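Local coordinates for uncharacterized protein (Bacteroides ovatus, PDB 4DQA), which is of unknown function but probably binds carbohydrate, pairing an N-terminal DUF1735-type domain with a concanavalin A-like lectin/glucanase domain, at residues Ile169-Asn178 and Arg190-Lys201. Sequence-based numbering, arbitrary orientation.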
loop_
_atom_site.group_PDB
_atom_site.type_symbol
_atom_site.label_atom_id
_atom_site.label_comp_id
_atom_site.label_asym_id
_atom_site.label_seq_id
_atom_site.Cartn_x
_atom_site.Cartn_y
_atom_site.Cartn_z
ATOM N N ILE A 169 -7.135 8.939 -8.014
ATOM C CA ILE A 169 -7.817 9.456 -9.199
ATOM C C ILE A 169 -6.883 10.303 -10.038
ATOM O O ILE A 169 -5.930 10.904 -9.567
ATOM C CB ILE A 169 -9.078 10.299 -8.850
ATOM C CG1 ILE A 169 -8.687 11.587 -8.126
ATOM C CG2 ILE A 169 -10.045 9.453 -8.039
ATOM C CD1 ILE A 169 -9.864 12.534 -7.956
ATOM N N ASN A 170 -7.197 10.325 -11.330
ATOM C CA ASN A 170 -6.485 11.132 -12.306
ATOM C C ASN A 170 -7.509 11.607 -13.309
ATOM O O ASN A 170 -8.068 10.820 -14.070
ATOM C CB ASN A 170 -5.394 10.307 -12.985
ATOM C CG ASN A 170 -4.513 11.138 -13.883
ATOM O OD1 ASN A 170 -4.992 12.030 -14.569
ATOM N ND2 ASN A 170 -3.210 10.878 -13.850
ATOM N N VAL A 171 -7.789 12.904 -13.280
ATOM C CA VAL A 171 -8.875 13.470 -14.063
ATOM C C VAL A 171 -8.416 13.875 -15.464
ATOM O O VAL A 171 -7.432 14.611 -15.617
ATOM C CB VAL A 171 -9.422 14.723 -13.350
ATOM C CG1 VAL A 171 -10.583 15.312 -14.115
ATOM C CG2 VAL A 171 -9.861 14.383 -11.947
ATOM N N ASP A 172 -9.149 13.415 -16.483
ATOM C CA ASP A 172 -8.874 13.825 -17.848
ATOM C C ASP A 172 -9.376 15.245 -18.120
ATOM O O ASP A 172 -8.680 16.072 -18.743
ATOM C CB ASP A 172 -9.504 12.857 -18.853
ATOM C CG ASP A 172 -8.754 11.532 -18.962
ATOM O OD1 ASP A 172 -7.530 11.500 -18.741
ATOM O OD2 ASP A 172 -9.397 10.530 -19.317
ATOM N N TYR A 173 -10.609 15.503 -17.694
ATOM C CA TYR A 173 -11.208 16.824 -17.762
ATOM C C TYR A 173 -12.373 16.912 -16.800
ATOM O O TYR A 173 -12.966 15.904 -16.410
ATOM C CB TYR A 173 -11.675 17.163 -19.178
ATOM C CG TYR A 173 -12.752 16.301 -19.794
ATOM C CD1 TYR A 173 -12.427 15.163 -20.501
ATOM C CD2 TYR A 173 -14.087 16.697 -19.754
ATOM C CE1 TYR A 173 -13.415 14.414 -21.135
ATOM C CE2 TYR A 173 -15.081 15.963 -20.395
ATOM C CZ TYR A 173 -14.738 14.827 -21.072
ATOM O OH TYR A 173 -15.764 14.152 -21.733
ATOM N N PHE A 174 -12.696 18.144 -16.420
ATOM C CA PHE A 174 -13.769 18.422 -15.490
ATOM C C PHE A 174 -14.970 18.969 -16.244
ATOM O O PHE A 174 -14.879 19.963 -16.976
ATOM C CB PHE A 174 -13.348 19.481 -14.454
ATOM C CG PHE A 174 -12.187 19.081 -13.588
ATOM C CD1 PHE A 174 -12.361 18.322 -12.444
ATOM C CD2 PHE A 174 -10.907 19.509 -13.911
ATOM C CE1 PHE A 174 -11.265 17.937 -11.676
ATOM C CE2 PHE A 174 -9.823 19.147 -13.142
ATOM C CZ PHE A 174 -9.988 18.379 -12.028
ATOM N N LEU A 175 -16.094 18.293 -16.070
ATOM C CA LEU A 175 -17.377 18.887 -16.384
ATOM C C LEU A 175 -17.918 19.574 -15.124
ATOM O O LEU A 175 -17.204 19.698 -14.131
ATOM C CB LEU A 175 -18.324 17.802 -16.912
ATOM C CG LEU A 175 -17.855 17.208 -18.250
ATOM C CD1 LEU A 175 -18.802 16.121 -18.745
ATOM C CD2 LEU A 175 -17.706 18.261 -19.354
ATOM N N ASP A 176 -19.169 20.032 -15.143
ATOM C CA ASP A 176 -19.682 20.816 -14.020
ATOM C C ASP A 176 -19.704 20.026 -12.713
ATOM O O ASP A 176 -19.516 20.581 -11.638
ATOM C CB ASP A 176 -21.122 21.287 -14.285
ATOM C CG ASP A 176 -21.208 22.487 -15.201
ATOM O OD1 ASP A 176 -20.181 23.130 -15.460
ATOM O OD2 ASP A 176 -22.354 22.807 -15.627
ATOM N N ASN A 177 -19.981 18.727 -12.807
ATOM C CA ASN A 177 -20.170 17.863 -11.643
ATOM C C ASN A 177 -19.698 16.473 -12.076
ATOM O O ASN A 177 -20.272 15.912 -13.022
ATOM C CB ASN A 177 -21.650 17.902 -11.261
ATOM C CG ASN A 177 -21.991 16.998 -10.115
ATOM O OD1 ASN A 177 -21.411 15.929 -9.946
ATOM N ND2 ASN A 177 -22.956 17.433 -9.299
ATOM N N ASN A 178 -18.669 15.953 -11.405
ATOM C CA ASN A 178 -17.944 14.749 -11.798
ATOM C C ASN A 178 -18.013 13.743 -10.644
ATOM O O ASN A 178 -17.447 13.986 -9.597
ATOM C CB ASN A 178 -16.498 15.130 -12.075
ATOM C CG ASN A 178 -16.396 16.279 -13.061
ATOM O OD1 ASN A 178 -16.469 16.078 -14.264
ATOM N ND2 ASN A 178 -16.244 17.505 -12.537
ATOM N N ARG A 190 -17.763 13.871 -4.907
ATOM C CA ARG A 190 -17.700 14.314 -6.292
ATOM C C ARG A 190 -16.703 15.448 -6.423
ATOM O O ARG A 190 -16.158 15.945 -5.432
ATOM C CB ARG A 190 -19.085 14.770 -6.751
ATOM C CG ARG A 190 -19.616 15.992 -6.033
ATOM C CD ARG A 190 -21.101 16.224 -6.341
ATOM N NE ARG A 190 -21.617 17.441 -5.719
ATOM C CZ ARG A 190 -22.917 17.704 -5.576
ATOM N NH1 ARG A 190 -23.831 16.836 -6.011
ATOM N NH2 ARG A 190 -23.290 18.817 -4.985
ATOM N N ILE A 191 -16.458 15.844 -7.670
ATOM C CA ILE A 191 -15.671 17.047 -7.934
ATOM C C ILE A 191 -16.586 17.964 -8.715
ATOM O O ILE A 191 -17.034 17.628 -9.822
ATOM C CB ILE A 191 -14.401 16.781 -8.760
ATOM C CG1 ILE A 191 -13.639 15.572 -8.204
ATOM C CG2 ILE A 191 -13.542 18.025 -8.716
ATOM C CD1 ILE A 191 -12.494 15.116 -9.084
ATOM N N GLY A 192 -16.905 19.105 -8.115
ATOM C CA GLY A 192 -17.723 20.111 -8.749
ATOM C C GLY A 192 -19.217 19.996 -8.578
ATOM O O GLY A 192 -19.773 18.903 -8.494
ATOM N N ASP A 193 -19.864 21.150 -8.534
ATOM C CA ASP A 193 -21.306 21.210 -8.821
ATOM C C ASP A 193 -21.591 22.568 -9.453
ATOM O O ASP A 193 -22.398 23.363 -8.957
ATOM C CB ASP A 193 -22.142 20.997 -7.561
ATOM C CG ASP A 193 -23.625 20.876 -7.880
ATOM O OD1 ASP A 193 -23.960 20.262 -8.921
ATOM O OD2 ASP A 193 -24.443 21.391 -7.097
ATOM N N ALA A 194 -20.903 22.859 -10.546
ATOM C CA ALA A 194 -20.864 24.231 -11.057
ATOM C C ALA A 194 -22.185 24.738 -11.594
ATOM O O ALA A 194 -22.394 25.967 -11.672
ATOM C CB ALA A 194 -19.771 24.355 -12.106
ATOM N N GLY A 195 -23.065 23.823 -11.989
ATOM C CA GLY A 195 -24.421 24.207 -12.362
ATOM C C GLY A 195 -25.173 24.920 -11.253
ATOM O O GLY A 195 -26.091 25.693 -11.526
ATOM N N GLY A 196 -24.793 24.649 -10.001
ATOM C CA GLY A 196 -25.403 25.274 -8.838
ATOM C C GLY A 196 -24.781 26.610 -8.474
ATOM O O GLY A 196 -25.263 27.315 -7.576
ATOM N N GLY A 197 -23.702 26.959 -9.163
ATOM C CA GLY A 197 -23.123 28.289 -9.071
ATOM C C GLY A 197 -22.367 28.548 -7.784
ATOM O O GLY A 197 -21.983 29.688 -7.519
ATOM N N ILE A 198 -22.141 27.499 -6.993
ATOM C CA ILE A 198 -21.445 27.648 -5.723
ATOM C C ILE A 198 -20.121 26.892 -5.729
ATOM O O ILE A 198 -19.082 27.444 -5.359
ATOM C CB ILE A 198 -22.297 27.134 -4.546
ATOM C CG1 ILE A 198 -23.587 27.944 -4.422
ATOM C CG2 ILE A 198 -21.515 27.229 -3.254
ATOM C CD1 ILE A 198 -23.350 29.407 -4.183
ATOM N N THR A 199 -20.157 25.627 -6.146
ATOM C CA THR A 199 -18.977 24.776 -6.094
ATOM C C THR A 199 -18.318 24.676 -7.473
ATOM O O THR A 199 -18.868 24.087 -8.397
ATOM C CB THR A 199 -19.368 23.376 -5.619
ATOM O OG1 THR A 199 -19.976 23.490 -4.329
ATOM C CG2 THR A 199 -18.156 22.471 -5.535
ATOM N N PRO A 200 -17.114 25.239 -7.618
ATOM C CA PRO A 200 -16.416 25.199 -8.910
ATOM C C PRO A 200 -16.192 23.785 -9.398
ATOM O O PRO A 200 -16.102 22.859 -8.575
ATOM C CB PRO A 200 -15.095 25.922 -8.620
ATOM C CG PRO A 200 -15.396 26.769 -7.439
ATOM C CD PRO A 200 -16.338 25.965 -6.602
ATOM N N LYS A 201 -16.090 23.633 -10.722
ATOM C CA LYS A 201 -16.067 22.328 -11.388
ATOM C C LYS A 201 -14.935 21.418 -10.933
ATOM O O LYS A 201 -15.012 20.208 -11.061
ATOM C CB LYS A 201 -15.933 22.513 -12.898
ATOM C CG LYS A 201 -14.599 23.140 -13.323
ATOM C CD LYS A 201 -14.510 23.429 -14.831
ATOM C CE LYS A 201 -13.160 24.135 -15.143
ATOM N NZ LYS A 201 -12.938 24.479 -16.587
#
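Asn178 and Ile191 form an antiparallel hydrogen-bonded pair, and the asparagine side chain extends the backbone pairing. Ile191 N gives to Asn178 O at 2.9 Å, while Ile191 O takes two donors, Asn178 N and Asn178 ND2, each at 2.8 Å and from opposite faces of the carbonyl plane. With CG beside its own backbone N (chi1 -53°), the same amide also folds back on its loop: OD1 receives Leu175 N on an in-plane lone pair, and ND2 gives to Leu175 O from above that carbonyl's plane. Further along, the nearly straight bond from Ala194 N to Asp176 O (2.9 Å, 169° at the hydrogen) ties the loop to the 3-10 turn.

Charged and amide groups gather around Asn177. Its ND2 donates a hydrogen bond to Asp193 OD1 at 3.0 Å, coming from above the carboxylate plane, the two side chains lying alongside with their planes 83° apart. The same amide nitrogen sits over one face of the Arg190 guanidinium, whose NE is engaged by Glu205 in a salt bridge.

Apolar contacts fall on the Ile191 side chain. CD1 meets Ile169 CD1 at 3.9 Å, the two side chains tip to tip, and touches Val171 CG2, that valine and Ile191 running past each other in opposite directions, while CG2 lies obliquely against Phe174 CE1 at 3.7 Å; Val171 CG1 sits over the centre of that ring.

In this part of the lectin-like domain, then, the loop following strand 163-171 is held in part by side-chain amides: Asn178, gripped through both ends of its amide, is held against rotation and supplies bonds that regular strand pairing would not provide.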